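Local atomic coordinates of sulfide-quinone reductase (Aquifex aeolicus, PDB entry 3HYW), a protein that oxidises hydrogen sulfide with the help of FAD, passing the electrons to a quinone and building up polysulfur that is released typically as cyclooctasulfur. Residues Met182-Leu191 and Phe210-Val221. Numbering follows the deposited sequence.
Sequences MTFITSEPYL and FAERNIDWIANV
Phe210 turns its ring edge to one face of Phe184 in a T-shaped pair, planes at 63°, CE2 reaching Phe184 CB at 3.5 Å. Ile215 CG2 covers a face of the Phe210 ring. Leu191 lays CD2 almost squarely over the five-membered ring of Trp217, 3.4 Å from its centroid, a CH-pi contact; the indole is swung there by a chi1 of 55°, which sets CG between backbone N and carbonyl carbon. On the sheet face of Thr183 and Ile218, Ile185 CD1 runs beside Ile218 CD1, while Ile185 CG2 presses tightly on Val221 CG2. Parallel pairing joins the strands: Phe184 N bonds Asp216 O at 2.7 Å, and Ile218 N meets Phe184 O at 2.8 Å. Beyond them Thr186 OG1 forms an ST turn, accepting from Glu188 N and donating to Glu188 OE1, which Tyr161 OH also bonds. A valine in place of Thr186 would probably leave Glu188 N without its acceptor and OE1 without one donor. Glu188 O takes Asn220 N at 2.7 Å, and a water bridges Ser187 O and Asn220 OD1. The contact closes a beta-alpha-beta unit through helix 202-212; strand 182-185 lies between strands 146-150 and 216-218, with helix 158-173 packed on Met182 and Phe184.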
ATOM      1  N   MET A 182      -1.099  -7.044 -21.005  1.00 31.51           N
ATOM      2  CA  MET A 182       0.230  -6.522 -20.739  1.00 31.79           C
ATOM      3  C   MET A 182       0.751  -7.019 -19.408  1.00 31.44           C
ATOM      4  O   MET A 182       0.055  -6.947 -18.386  1.00 31.24           O
ATOM      5  CB  MET A 182       0.238  -4.992 -20.779  1.00 31.64           C
ATOM      6  CG  MET A 182       0.035  -4.419 -22.166  1.00 32.08           C
ATOM      7  SD  MET A 182       0.221  -2.628 -22.259  1.00 33.40           S
ATOM      8  CE  MET A 182       1.980  -2.486 -21.940  1.00 33.49           C
ATOM      9  N   THR A 183       1.982  -7.520 -19.435  1.00 30.97           N
ATOM     10  CA  THR A 183       2.643  -8.037 -18.250  1.00 30.75           C
ATOM     11  C   THR A 183       4.064  -7.499 -18.173  1.00 30.77           C
ATOM     12  O   THR A 183       4.807  -7.515 -19.158  1.00 31.09           O
ATOM     13  CB  THR A 183       2.642  -9.592 -18.222  1.00 30.86           C
ATOM     14  OG1 THR A 183       1.289 -10.061 -18.232  1.00 30.02           O
ATOM     15  CG2 THR A 183       3.348 -10.126 -16.970  1.00 30.35           C
ATOM     16  N   PHE A 184       4.424  -7.018 -16.992  1.00 30.40           N
ATOM     17  CA  PHE A 184       5.753  -6.496 -16.734  1.00 30.51           C
ATOM     18  C   PHE A 184       6.499  -7.506 -15.875  1.00 30.35           C
ATOM     19  O   PHE A 184       6.002  -7.906 -14.826  1.00 30.70           O
ATOM     20  CB  PHE A 184       5.637  -5.146 -16.020  1.00 30.28           C
ATOM     21  CG  PHE A 184       6.916  -4.368 -15.974  1.00 30.18           C
ATOM     22  CD1 PHE A 184       7.256  -3.508 -17.014  1.00 30.65           C
ATOM     23  CD2 PHE A 184       7.768  -4.468 -14.880  1.00 30.68           C
ATOM     24  CE1 PHE A 184       8.450  -2.780 -16.981  1.00 30.75           C
ATOM     25  CE2 PHE A 184       8.956  -3.739 -14.838  1.00 30.31           C
ATOM     26  CZ  PHE A 184       9.293  -2.892 -15.890  1.00 30.17           C
ATOM     27  N   ILE A 185       7.674  -7.940 -16.332  1.00 30.17           N
ATOM     28  CA  ILE A 185       8.467  -8.939 -15.593  1.00 29.98           C
ATOM     29  C   ILE A 185       9.864  -8.393 -15.310  1.00 29.90           C
ATOM     30  O   ILE A 185      10.599  -8.033 -16.226  1.00 29.89           O
ATOM     31  CB  ILE A 185       8.579 -10.293 -16.344  1.00 29.99           C
ATOM     32  CG1 ILE A 185       7.194 -10.833 -16.712  1.00 30.27           C
ATOM     33  CG2 ILE A 185       9.351 -11.316 -15.493  1.00 30.11           C
ATOM     34  CD1 ILE A 185       7.211 -12.213 -17.357  1.00 30.14           C
ATOM     35  N   THR A 186      10.223  -8.327 -14.035  1.00 29.88           N
ATOM     36  CA  THR A 186      11.486  -7.696 -13.656  1.00 29.49           C
ATOM     37  C   THR A 186      12.328  -8.487 -12.648  1.00 29.53           C
ATOM     38  O   THR A 186      11.803  -9.242 -11.816  1.00 29.25           O
ATOM     39  CB  THR A 186      11.248  -6.241 -13.158  1.00 29.99           C
ATOM     40  OG1 THR A 186      12.503  -5.638 -12.825  1.00 28.49           O
ATOM     41  CG2 THR A 186      10.311  -6.220 -11.940  1.00 29.15           C
ATOM     42  N   SER A 187      13.644  -8.310 -12.760  1.00 29.45           N
ATOM     43  CA  SER A 187      14.614  -8.808 -11.793  1.00 29.56           C
ATOM     44  C   SER A 187      14.581  -8.018 -10.476  1.00 29.97           C
ATOM     45  O   SER A 187      15.037  -8.511  -9.441  1.00 30.06           O
ATOM     46  CB  SER A 187      16.016  -8.766 -12.401  1.00 29.58           C
ATOM     47  OG  SER A 187      16.220  -7.569 -13.150  1.00 30.01           O
ATOM     48  N   GLU A 188      14.052  -6.793 -10.515  1.00 29.82           N
ATOM     49  CA  GLU A 188      13.852  -5.998  -9.299  1.00 29.98           C
ATOM     50  C   GLU A 188      13.070  -6.804  -8.277  1.00 29.95           C
ATOM     51  O   GLU A 188      12.153  -7.548  -8.653  1.00 29.91           O
ATOM     52  CB  GLU A 188      13.047  -4.736  -9.598  1.00 30.17           C
ATOM     53  CG  GLU A 188      13.750  -3.671 -10.409  1.00 30.29           C
ATOM     54  CD  GLU A 188      12.734  -2.732 -11.010  1.00 31.84           C
ATOM     55  OE1 GLU A 188      12.030  -3.152 -11.954  1.00 33.71           O
ATOM     56  OE2 GLU A 188      12.597  -1.601 -10.517  1.00 30.56           O
ATOM     57  N   PRO A 189      13.415  -6.657  -6.981  1.00 29.77           N
ATOM     58  CA  PRO A 189      12.697  -7.364  -5.924  1.00 29.62           C
ATOM     59  C   PRO A 189      11.257  -6.872  -5.804  1.00 29.88           C
ATOM     60  O   PRO A 189      10.401  -7.593  -5.312  1.00 29.39           O
ATOM     61  CB  PRO A 189      13.486  -7.007  -4.659  1.00 29.65           C
ATOM     62  CG  PRO A 189      14.179  -5.719  -4.990  1.00 29.55           C
ATOM     63  CD  PRO A 189      14.506  -5.819  -6.446  1.00 29.42           C
ATOM     64  N   TYR A 190      11.010  -5.643  -6.254  1.00 30.31           N
ATOM     65  CA  TYR A 190       9.661  -5.075  -6.291  1.00 30.77           C
ATOM     66  C   TYR A 190       9.618  -3.980  -7.345  1.00 30.84           C
ATOM     67  O   TYR A 190      10.661  -3.500  -7.784  1.00 31.09           O
ATOM     68  CB  TYR A 190       9.253  -4.522  -4.918  1.00 30.86           C
ATOM     69  CG  TYR A 190      10.265  -3.584  -4.307  1.00 31.03           C
ATOM     70  CD1 TYR A 190      10.321  -2.245  -4.688  1.00 31.35           C
ATOM     71  CD2 TYR A 190      11.172  -4.035  -3.350  1.00 32.74           C
ATOM     72  CE1 TYR A 190      11.254  -1.379  -4.134  1.00 31.65           C
ATOM     73  CE2 TYR A 190      12.116  -3.169  -2.787  1.00 32.53           C
ATOM     74  CZ  TYR A 190      12.147  -1.847  -3.191  1.00 31.47           C
ATOM     75  OH  TYR A 190      13.059  -0.974  -2.647  1.00 32.58           O
ATOM     76  N   LEU A 191       8.417  -3.584  -7.746  1.00 30.94           N
ATOM     77  CA  LEU A 191       8.251  -2.522  -8.738  1.00 31.27           C
ATOM     78  C   LEU A 191       8.830  -1.212  -8.215  1.00 31.07           C
ATOM     79  O   LEU A 191       8.695  -0.906  -7.039  1.00 31.09           O
ATOM     80  CB  LEU A 191       6.771  -2.332  -9.044  1.00 31.06           C
ATOM     81  CG  LEU A 191       6.103  -2.989 -10.255  1.00 31.93           C
ATOM     82  CD1 LEU A 191       6.695  -4.339 -10.644  1.00 31.96           C
ATOM     83  CD2 LEU A 191       4.614  -3.084  -9.998  1.00 31.16           C
ATOM     84  N   PHE A 210       0.387   0.779 -12.348  1.00 34.18           N
ATOM     85  CA  PHE A 210       0.183  -0.452 -13.119  1.00 33.29           C
ATOM     86  C   PHE A 210      -1.236  -0.986 -12.909  1.00 32.76           C
ATOM     87  O   PHE A 210      -1.882  -1.425 -13.859  1.00 32.41           O
ATOM     88  CB  PHE A 210       1.232  -1.517 -12.751  1.00 32.94           C
ATOM     89  CG  PHE A 210       2.534  -1.396 -13.519  1.00 33.16           C
ATOM     90  CD1 PHE A 210       2.849  -0.237 -14.233  1.00 32.20           C
ATOM     91  CD2 PHE A 210       3.455  -2.443 -13.511  1.00 32.85           C
ATOM     92  CE1 PHE A 210       4.043  -0.126 -14.930  1.00 32.18           C
ATOM     93  CE2 PHE A 210       4.664  -2.333 -14.204  1.00 32.07           C
ATOM     94  CZ  PHE A 210       4.954  -1.175 -14.917  1.00 31.71           C
ATOM     95  N   ALA A 211      -1.715  -0.920 -11.666  1.00 32.42           N
ATOM     96  CA  ALA A 211      -3.085  -1.321 -11.333  1.00 32.47           C
ATOM     97  C   ALA A 211      -4.131  -0.450 -12.035  1.00 32.67           C
ATOM     98  O   ALA A 211      -5.092  -0.972 -12.599  1.00 32.68           O
ATOM     99  CB  ALA A 211      -3.302  -1.308  -9.822  1.00 32.35           C
ATOM    100  N   GLU A 212      -3.940   0.870 -12.002  1.00 32.86           N
ATOM    101  CA  GLU A 212      -4.874   1.806 -12.648  1.00 33.33           C
ATOM    102  C   GLU A 212      -4.942   1.617 -14.164  1.00 32.69           C
ATOM    103  O   GLU A 212      -5.963   1.898 -14.777  1.00 32.70           O
ATOM    104  CB  GLU A 212      -4.512   3.261 -12.317  1.00 33.76           C
ATOM    105  CG  GLU A 212      -4.950   3.717 -10.919  1.00 36.66           C
ATOM    106  CD  GLU A 212      -3.931   4.627 -10.229  1.00 40.31           C
ATOM    107  OE1 GLU A 212      -3.076   5.234 -10.922  1.00 42.60           O
ATOM    108  OE2 GLU A 212      -3.980   4.728  -8.979  1.00 41.50           O
ATOM    109  N   ARG A 213      -3.856   1.130 -14.757  1.00 32.45           N
ATOM    110  CA  ARG A 213      -3.779   0.971 -16.210  1.00 32.46           C
ATOM    111  C   ARG A 213      -3.784  -0.489 -16.659  1.00 31.92           C
ATOM    112  O   ARG A 213      -3.499  -0.785 -17.821  1.00 31.81           O
ATOM    113  CB  ARG A 213      -2.542   1.683 -16.751  1.00 32.18           C
ATOM    114  CG  ARG A 213      -2.652   3.191 -16.741  1.00 33.85           C
ATOM    115  CD  ARG A 213      -1.283   3.805 -16.490  1.00 35.17           C
ATOM    116  NE  ARG A 213      -1.261   5.265 -16.573  1.00 38.05           N
ATOM    117  CZ  ARG A 213      -1.901   6.100 -15.754  1.00 39.88           C
ATOM    118  NH1 ARG A 213      -2.675   5.643 -14.766  1.00 41.14           N
ATOM    119  NH2 ARG A 213      -1.772   7.411 -15.933  1.00 39.91           N
ATOM    120  N   ASN A 214      -4.104  -1.383 -15.730  1.00 31.96           N
ATOM    121  CA  ASN A 214      -4.223  -2.818 -16.002  1.00 32.33           C
ATOM    122  C   ASN A 214      -2.949  -3.427 -16.607  1.00 32.21           C
ATOM    123  O   ASN A 214      -2.989  -4.114 -17.631  1.00 32.47           O
ATOM    124  CB  ASN A 214      -5.460  -3.096 -16.868  1.00 32.39           C
ATOM    125  CG  ASN A 214      -5.939  -4.526 -16.767  1.00 33.07           C
ATOM    126  OD1 ASN A 214      -5.819  -5.172 -15.725  1.00 34.95           O
ATOM    127  ND2 ASN A 214      -6.491  -5.027 -17.850  1.00 32.74           N
ATOM    128  N   ILE A 215      -1.818  -3.156 -15.968  1.00 31.85           N
ATOM    129  CA  ILE A 215      -0.561  -3.787 -16.342  1.00 32.22           C
ATOM    130  C   ILE A 215      -0.225  -4.803 -15.276  1.00 32.15           C
ATOM    131  O   ILE A 215       0.086  -4.441 -14.141  1.00 32.43           O
ATOM    132  CB  ILE A 215       0.610  -2.769 -16.446  1.00 32.05           C
ATOM    133  CG1 ILE A 215       0.219  -1.545 -17.287  1.00 33.10           C
ATOM    134  CG2 ILE A 215       1.892  -3.466 -16.941  1.00 32.16           C
ATOM    135  CD1 ILE A 215      -0.010  -1.828 -18.750  1.00 35.86           C
ATOM    136  N   ASP A 216      -0.313  -6.076 -15.641  1.00 32.47           N
ATOM    137  CA  ASP A 216       0.015  -7.156 -14.731  1.00 32.88           C
ATOM    138  C   ASP A 216       1.519  -7.218 -14.561  1.00 32.59           C
ATOM    139  O   ASP A 216       2.269  -6.754 -15.425  1.00 32.53           O
ATOM    140  CB  ASP A 216      -0.530  -8.483 -15.261  1.00 33.12           C
ATOM    141  CG  ASP A 216      -2.043  -8.525 -15.261  1.00 34.75           C
ATOM    142  OD1 ASP A 216      -2.651  -8.233 -14.205  1.00 37.11           O
ATOM    143  OD2 ASP A 216      -2.627  -8.842 -16.315  1.00 36.67           O
ATOM    144  N   TRP A 217       1.973  -7.771 -13.444  1.00 32.45           N
ATOM    145  CA  TRP A 217       3.411  -7.771 -13.188  1.00 32.50           C
ATOM    146  C   TRP A 217       3.886  -8.920 -12.328  1.00 32.28           C
ATOM    147  O   TRP A 217       3.134  -9.470 -11.520  1.00 31.95           O
ATOM    148  CB  TRP A 217       3.865  -6.438 -12.589  1.00 32.74           C
ATOM    149  CG  TRP A 217       3.139  -6.036 -11.358  1.00 32.91           C
ATOM    150  CD1 TRP A 217       2.009  -5.267 -11.287  1.00 33.67           C
ATOM    151  CD2 TRP A 217       3.492  -6.360 -10.009  1.00 33.26           C
ATOM    152  NE1 TRP A 217       1.637  -5.096  -9.976  1.00 34.04           N
ATOM    153  CE2 TRP A 217       2.529  -5.756  -9.170  1.00 33.77           C
ATOM    154  CE3 TRP A 217       4.528  -7.101  -9.427  1.00 33.86           C
ATOM    155  CZ2 TRP A 217       2.569  -5.868  -7.781  1.00 33.52           C
ATOM    156  CZ3 TRP A 217       4.571  -7.215  -8.044  1.00 34.20           C
ATOM    157  CH2 TRP A 217       3.593  -6.602  -7.236  1.00 33.76           C
ATOM    158  N   ILE A 218       5.153  -9.264 -12.536  1.00 31.88           N
ATOM    159  CA  ILE A 218       5.843 -10.302 -11.797  1.00 31.68           C
ATOM    160  C   ILE A 218       7.224  -9.732 -11.488  1.00 31.36           C
ATOM    161  O   ILE A 218       7.975  -9.380 -12.396  1.00 31.49           O
ATOM    162  CB  ILE A 218       5.985 -11.602 -12.631  1.00 31.72           C
ATOM    163  CG1 ILE A 218       4.632 -12.023 -13.229  1.00 32.40           C
ATOM    164  CG2 ILE A 218       6.599 -12.715 -11.785  1.00 31.47           C
ATOM    165  CD1 ILE A 218       4.721 -13.010 -14.388  1.00 31.73           C
ATOM    166  N   ALA A 219       7.538  -9.612 -10.205  1.00 31.03           N
ATOM    167  CA  ALA A 219       8.826  -9.085  -9.777  1.00 30.96           C
ATOM    168  C   ALA A 219       9.624 -10.186  -9.099  1.00 30.64           C
ATOM    169  O   ALA A 219       9.084 -11.244  -8.771  1.00 30.24           O
ATOM    170  CB  ALA A 219       8.630  -7.892  -8.836  1.00 30.80           C
ATOM    171  N   ASN A 220      10.914  -9.933  -8.902  1.00 30.55           N
ATOM    172  CA  ASN A 220      11.789 -10.832  -8.146  1.00 30.25           C
ATOM    173  C   ASN A 220      11.976 -12.197  -8.815  1.00 30.34           C
ATOM    174  O   ASN A 220      12.092 -13.222  -8.137  1.00 29.83           O
ATOM    175  CB  ASN A 220      11.277 -10.987  -6.701  1.00 30.16           C
ATOM    176  CG  ASN A 220      12.398 -11.132  -5.697  1.00 30.15           C
ATOM    177  OD1 ASN A 220      13.530 -10.708  -5.939  1.00 30.03           O
ATOM    178  ND2 ASN A 220      12.088 -11.727  -4.553  1.00 29.70           N
ATOM    179  N   VAL A 221      12.015 -12.197 -10.147  1.00 30.12           N
ATOM    180  CA  VAL A 221      12.205 -13.430 -10.907  1.00 30.08           C
ATOM    181  C   VAL A 221      13.300 -13.231 -11.947  1.00 30.47           C
ATOM    182  O   VAL A 221      13.649 -12.103 -12.290  1.00 30.25           O
ATOM    183  CB  VAL A 221      10.898 -13.926 -11.598  1.00 29.75           C
ATOM    184  CG1 VAL A 221       9.841 -14.322 -10.564  1.00 29.58           C
ATOM    185  CG2 VAL A 221      10.351 -12.874 -12.560  1.00 29.60           C
TER
HETATM  186  O   HOH W   1      -3.203  -6.725 -18.888  1.00 39.53           O
HETATM  187  O   HOH W   2      15.481  -9.275  -6.935  1.00 27.29           O